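Local coordinates for protein glycerate 2-kinase (Pyrococcus horikoshii, PDB 1X3L) that catalyses the ATP-dependent phosphorylation of D-glycerate to 2-phosphoglycerate, with magnesium as cofactor, at residues M4-I9 / E359-A364; K104-A109 / E138-G143. All coordinates share one frame; numbering follows the deposited sequence.

From the N terminus, residues 4-9 lead into helix 6-20, whose partner in contact 1, strand 359-366, follows about 350 residues later; this long closure lays the first helix on the mixed sheet of the MOFRL family region. Contact 2 is a short closure that lies wholly within that loop and does not cross it: residues 104-109 meet 138-143 after 28 intervening residues, fastening a helix beside the parallel sheet to a connecting loop. The two contacts lie on opposite sides of the chain's centre, about 49 Å apart between centres, with about 33 Å between nearest atoms.

Contact 1 (M4-I9 / E359-A364); sequences MDIREI and EALIVA
Ile6, in the first turn of helix 6-20, has its CB directed toward the strand and meets Leu361, whose CB is directed back at the helix; the two side chains slide past each other in opposite directions. The contact is made by apolar side chains lying against each other and against backbone, with no hydrogen bond across it, and is a plain case of a helix laid on a sheet face. From CB the isoleucine splits into two branches. The short one ends in CG2, 4.0 Å from CD1 of Leu361. The long one leaves with CG1 anti to the backbone N (chi1 -168°), and CG1 lies 3.8 Å from CB of Leu361. At the tip, CD1 rests on the strand backbone, 3.6 Å from C of Ala360 and equally close to N of Leu361, while CB of Leu361 is 3.7 Å away. Leu361 returns the grip with its own CD1, which reaches past Ile6 to the helix backbone, 3.6 Å from CA of Arg7. An alanine in place of Ile6 would probably open a gap over the Ala360-Leu361 peptide and leave CB of Leu361 without its apolar neighbour. Arg7 meets Leu361 through CA and CB, while its guanidinium forms a salt bridge with Asp382. Strand 359-366 runs antiparallel between strands 427-435 and 378-382; Ile6 also packs on Ile432 and Thr434 of the former and Arg7 touches Ile380 of the latter, so the start of the helix lies across three neighbouring strands, whereas Ile362 and Ala364 touch helix 343-351.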
loop_
_atom_site.group_PDB
_atom_site.type_symbol
_atom_site.label_atom_id
_atom_site.label_comp_id
_atom_site.label_asym_id
_atom_site.label_seq_id
_atom_site.Cartn_x
_atom_site.Cartn_y
_atom_site.Cartn_z
ATOM N N MET A 4 -4.164 25.464 -19.933
ATOM C CA MET A 4 -4.806 24.165 -19.752
ATOM C C MET A 4 -6.141 24.354 -19.045
ATOM O O MET A 4 -6.250 25.179 -18.138
ATOM C CB MET A 4 -3.956 23.239 -18.875
ATOM C CG MET A 4 -2.565 22.918 -19.369
ATOM S SD MET A 4 -1.743 21.832 -18.176
ATOM C CE MET A 4 -0.427 21.200 -19.147
ATOM N N ASP A 5 -7.153 23.599 -19.457
ATOM C CA ASP A 5 -8.444 23.669 -18.785
ATOM C C ASP A 5 -8.173 23.062 -17.410
ATOM O O ASP A 5 -7.195 22.335 -17.234
ATOM C CB ASP A 5 -9.501 22.823 -19.505
ATOM C CG ASP A 5 -9.872 23.378 -20.866
ATOM O OD1 ASP A 5 -10.032 24.613 -20.991
ATOM O OD2 ASP A 5 -10.022 22.575 -21.811
ATOM N N ILE A 6 -9.034 23.344 -16.441
ATOM C CA ILE A 6 -8.830 22.807 -15.107
ATOM C C ILE A 6 -8.871 21.268 -15.121
ATOM O O ILE A 6 -8.205 20.621 -14.315
ATOM C CB ILE A 6 -9.882 23.391 -14.114
ATOM C CG1 ILE A 6 -9.481 23.072 -12.674
ATOM C CG2 ILE A 6 -11.279 22.846 -14.431
ATOM C CD1 ILE A 6 -10.268 23.879 -11.635
ATOM N N ARG A 7 -9.627 20.690 -16.052
ATOM C CA ARG A 7 -9.733 19.234 -16.152
ATOM C C ARG A 7 -8.448 18.563 -16.631
ATOM O O ARG A 7 -8.079 17.501 -16.125
ATOM C CB ARG A 7 -10.889 18.835 -17.069
ATOM C CG ARG A 7 -11.046 17.327 -17.221
ATOM C CD ARG A 7 -12.464 16.963 -17.605
ATOM N NE ARG A 7 -13.401 17.514 -16.632
ATOM C CZ ARG A 7 -14.408 16.839 -16.093
ATOM N NH1 ARG A 7 -14.620 15.572 -16.431
ATOM N NH2 ARG A 7 -15.195 17.436 -15.209
ATOM N N GLU A 8 -7.773 19.167 -17.608
ATOM C CA GLU A 8 -6.518 18.602 -18.094
ATOM C C GLU A 8 -5.516 18.642 -16.942
ATOM O O GLU A 8 -4.733 17.719 -16.761
ATOM C CB GLU A 8 -5.968 19.398 -19.286
ATOM C CG GLU A 8 -4.476 19.134 -19.550
ATOM C CD GLU A 8 -3.968 19.737 -20.863
ATOM O OE1 GLU A 8 -4.663 20.590 -21.447
ATOM O OE2 GLU A 8 -2.863 19.353 -21.306
ATOM N N ILE A 9 -5.551 19.712 -16.156
ATOM C CA ILE A 9 -4.639 19.831 -15.024
ATOM C C ILE A 9 -4.918 18.713 -14.026
ATOM O O ILE A 9 -4.003 17.999 -13.600
ATOM C CB ILE A 9 -4.786 21.191 -14.321
ATOM C CG1 ILE A 9 -4.290 22.303 -15.247
ATOM C CG2 ILE A 9 -3.994 21.191 -13.011
ATOM C CD1 ILE A 9 -4.566 23.713 -14.740
ATOM N N GLU A 359 -14.835 28.129 -9.728
ATOM C CA GLU A 359 -13.792 27.760 -10.680
ATOM C C GLU A 359 -12.940 26.741 -9.933
ATOM O O GLU A 359 -11.803 27.021 -9.540
ATOM C CB GLU A 359 -12.943 28.979 -11.053
ATOM C CG GLU A 359 -13.687 30.036 -11.847
ATOM C CD GLU A 359 -14.276 29.479 -13.129
ATOM O OE1 GLU A 359 -13.554 28.762 -13.854
ATOM O OE2 GLU A 359 -15.457 29.756 -13.415
ATOM N N ALA A 360 -13.508 25.559 -9.725
ATOM C CA ALA A 360 -12.811 24.526 -8.984
ATOM C C ALA A 360 -13.086 23.136 -9.527
ATOM O O ALA A 360 -14.033 22.920 -10.286
ATOM C CB ALA A 360 -13.215 24.597 -7.513
ATOM N N LEU A 361 -12.245 22.193 -9.128
ATOM C CA LEU A 361 -12.398 20.815 -9.555
ATOM C C LEU A 361 -11.976 19.908 -8.421
ATOM O O LEU A 361 -11.073 20.239 -7.651
ATOM C CB LEU A 361 -11.545 20.534 -10.798
ATOM C CG LEU A 361 -11.547 19.107 -11.369
ATOM C CD1 LEU A 361 -11.311 19.138 -12.871
ATOM C CD2 LEU A 361 -10.475 18.272 -10.678
ATOM N N ILE A 362 -12.670 18.786 -8.291
ATOM C CA ILE A 362 -12.336 17.803 -7.279
ATOM C C ILE A 362 -12.307 16.444 -7.955
ATOM O O ILE A 362 -13.272 16.042 -8.615
ATOM C CB ILE A 362 -13.371 17.747 -6.126
ATOM C CG1 ILE A 362 -13.227 18.978 -5.226
ATOM C CG2 ILE A 362 -13.149 16.480 -5.293
ATOM C CD1 ILE A 362 -14.229 19.036 -4.083
ATOM N N VAL A 363 -11.185 15.750 -7.824
ATOM C CA VAL A 363 -11.084 14.416 -8.386
ATOM C C VAL A 363 -10.627 13.505 -7.250
ATOM O O VAL A 363 -9.604 13.759 -6.612
ATOM C CB VAL A 363 -10.096 14.366 -9.592
ATOM C CG1 VAL A 363 -8.730 14.880 -9.196
ATOM C CG2 VAL A 363 -9.999 12.940 -10.117
ATOM N N ALA A 364 -11.420 12.476 -6.969
ATOM C CA ALA A 364 -11.108 11.519 -5.904
ATOM C C ALA A 364 -10.959 10.161 -6.577
ATOM O O ALA A 364 -11.843 9.736 -7.314
ATOM C CB ALA A 364 -12.241 11.481 -4.881
#

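Contact 2 (K104-A109 / E138-G143); sequences KSILGA and ELPEEG. With EDO (1,2-ethanediol), chain E.
In a Rossmann-like arrangement of parallel strands ordered 3-2-1-4-5-6, helix 103-118 forms the crossover from strand 92-96 to strand 124-129, and its Ile106 and Ala109 pack on Glu138 and Leu139 of the loop that follows helix 133-136. The carbonyl O of Glu138 lies against carbon atoms of the helix. It takes a CA-H...O contact from Ile106 CA at 3.1 Å, with an angle of 149° at the hydrogen. CG1 of Ile106, anti to its own carbonyl carbon (chi1 -72°), comes close to the same oxygen, at 3.4 Å from Glu138 O. The two branches of the isoleucine meet different neighbours. CG2 touches CD1 of Leu139 at 3.7 Å, and CD1 sits 4.0 Å from CD of Pro140, each pair of side chains crossing at about a right angle. Nearly one helical turn on, the small side chain of Ala109 lies against both partners, its CB 3.5 Å from Glu138 O and 3.6 Å from CB of Leu139. The buried polar groups are satisfied by other residues: Ser105 OG bonds to Ala135 O and Asp102 N, and the Glu138 carboxylate forms a salt bridge with Lys177 and a hydrogen bond with Ser174. Helix 146-158, next along the chain, adds Leu146 against Ile106. Farther along the loop, Gly143 takes a positive phi, which suits glycine, and its N donates a nearly straight hydrogen bond, 3.0 Å and 163°, to O2 of a 1,2-ethanediol molecule that probably came from the crystallisation liquor.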
loop_
_atom_site.group_PDB
_atom_site.type_symbol
_atom_site.label_atom_id
_atom_site.label_comp_id
_atom_site.label_asym_id
_atom_site.label_seq_id
_atom_site.Cartn_x
_atom_site.Cartn_y
_atom_site.Cartn_z
ATOM N N LYS A 104 3.773 -23.569 -2.258
ATOM C CA LYS A 104 4.646 -22.723 -3.062
ATOM C C LYS A 104 5.165 -21.552 -2.225
ATOM O O LYS A 104 6.271 -21.065 -2.449
ATOM C CB LYS A 104 3.901 -22.214 -4.296
ATOM C CG LYS A 104 3.555 -23.316 -5.296
ATOM C CD LYS A 104 4.811 -23.949 -5.873
ATOM C CE LYS A 104 4.492 -25.183 -6.716
ATOM N NZ LYS A 104 3.612 -24.881 -7.888
ATOM N N SER A 105 4.364 -21.110 -1.257
ATOM C CA SER A 105 4.757 -20.014 -0.376
ATOM C C SER A 105 5.982 -20.461 0.400
ATOM O O SER A 105 6.938 -19.708 0.572
ATOM C CB SER A 105 3.635 -19.689 0.614
ATOM O OG SER A 105 2.442 -19.348 -0.060
ATOM N N ILE A 106 5.932 -21.701 0.877
ATOM C CA ILE A 106 7.027 -22.277 1.634
ATOM C C ILE A 106 8.231 -22.435 0.727
ATOM O O ILE A 106 9.354 -22.109 1.112
ATOM C CB ILE A 106 6.631 -23.647 2.223
ATOM C CG1 ILE A 106 5.647 -23.437 3.377
ATOM C CG2 ILE A 106 7.871 -24.411 2.674
ATOM C CD1 ILE A 106 5.277 -24.705 4.113
ATOM N N LEU A 107 7.988 -22.929 -0.484
ATOM C CA LEU A 107 9.057 -23.118 -1.455
ATOM C C LEU A 107 9.760 -21.786 -1.700
ATOM O O LEU A 107 10.986 -21.729 -1.818
ATOM C CB LEU A 107 8.487 -23.656 -2.771
ATOM C CG LEU A 107 9.486 -23.825 -3.920
ATOM C CD1 LEU A 107 10.609 -24.772 -3.498
ATOM C CD2 LEU A 107 8.766 -24.362 -5.149
ATOM N N GLY A 108 8.974 -20.717 -1.779
ATOM C CA GLY A 108 9.546 -19.400 -1.998
ATOM C C GLY A 108 10.429 -18.979 -0.838
ATOM O O GLY A 108 11.551 -18.518 -1.042
ATOM N N ALA A 109 9.923 -19.138 0.381
ATOM C CA ALA A 109 10.679 -18.779 1.577
ATOM C C ALA A 109 11.971 -19.595 1.655
ATOM O O ALA A 109 13.039 -19.056 1.961
ATOM C CB ALA A 109 9.827 -19.011 2.825
ATOM N N GLU A 138 6.039 -17.472 3.232
ATOM C CA GLU A 138 5.959 -17.996 4.586
ATOM C C GLU A 138 6.652 -19.336 4.784
ATOM O O GLU A 138 6.679 -20.186 3.894
ATOM C CB GLU A 138 4.490 -18.106 5.015
ATOM C CG GLU A 138 4.283 -18.703 6.405
ATOM C CD GLU A 138 5.098 -18.000 7.481
ATOM O OE1 GLU A 138 4.934 -16.779 7.662
ATOM O OE2 GLU A 138 5.905 -18.670 8.153
ATOM N N LEU A 139 7.219 -19.500 5.974
ATOM C CA LEU A 139 7.914 -20.714 6.368
ATOM C C LEU A 139 7.715 -20.866 7.875
ATOM O O LEU A 139 8.330 -20.154 8.665
ATOM C CB LEU A 139 9.407 -20.603 6.041
ATOM C CG LEU A 139 10.259 -21.838 6.349
ATOM C CD1 LEU A 139 9.707 -23.045 5.594
ATOM C CD2 LEU A 139 11.706 -21.575 5.959
ATOM N N PRO A 140 6.832 -21.785 8.291
ATOM C CA PRO A 140 6.549 -22.027 9.711
ATOM C C PRO A 140 7.782 -22.464 10.508
ATOM O O PRO A 140 8.728 -23.008 9.945
ATOM C CB PRO A 140 5.477 -23.116 9.669
ATOM C CG PRO A 140 4.791 -22.866 8.352
ATOM C CD PRO A 140 5.962 -22.614 7.438
ATOM N N GLU A 141 7.764 -22.212 11.813
ATOM C CA GLU A 141 8.868 -22.597 12.687
ATOM C C GLU A 141 8.950 -24.124 12.775
ATOM O O GLU A 141 8.079 -24.827 12.261
ATOM C CB GLU A 141 8.675 -21.994 14.079
ATOM C CG GLU A 141 9.084 -20.525 14.200
ATOM C CD GLU A 141 10.581 -20.308 14.010
ATOM O OE1 GLU A 141 11.362 -21.257 14.243
ATOM O OE2 GLU A 141 10.985 -19.182 13.641
ATOM N N GLU A 142 9.982 -24.635 13.441
ATOM C CA GLU A 142 10.172 -26.081 13.536
ATOM C C GLU A 142 8.979 -26.867 14.085
ATOM O O GLU A 142 8.346 -26.473 15.065
ATOM C CB GLU A 142 11.438 -26.404 14.347
ATOM C CG GLU A 142 11.306 -26.383 15.868
ATOM C CD GLU A 142 10.885 -25.038 16.422
ATOM O OE1 GLU A 142 11.240 -24.006 15.812
ATOM O OE2 GLU A 142 10.211 -25.016 17.479
ATOM N N GLY A 143 8.673 -27.977 13.419
ATOM C CA GLY A 143 7.573 -28.828 13.833
ATOM C C GLY A 143 6.199 -28.326 13.440
ATOM O O GLY A 143 5.216 -29.059 13.533
HETATM C C1 EDO E . 11.992 -27.929 10.348
HETATM O O1 EDO E . 12.440 -28.324 11.652
HETATM C C2 EDO E . 10.866 -28.848 9.871
HETATM O O2 EDO E . 9.753 -28.781 10.773
#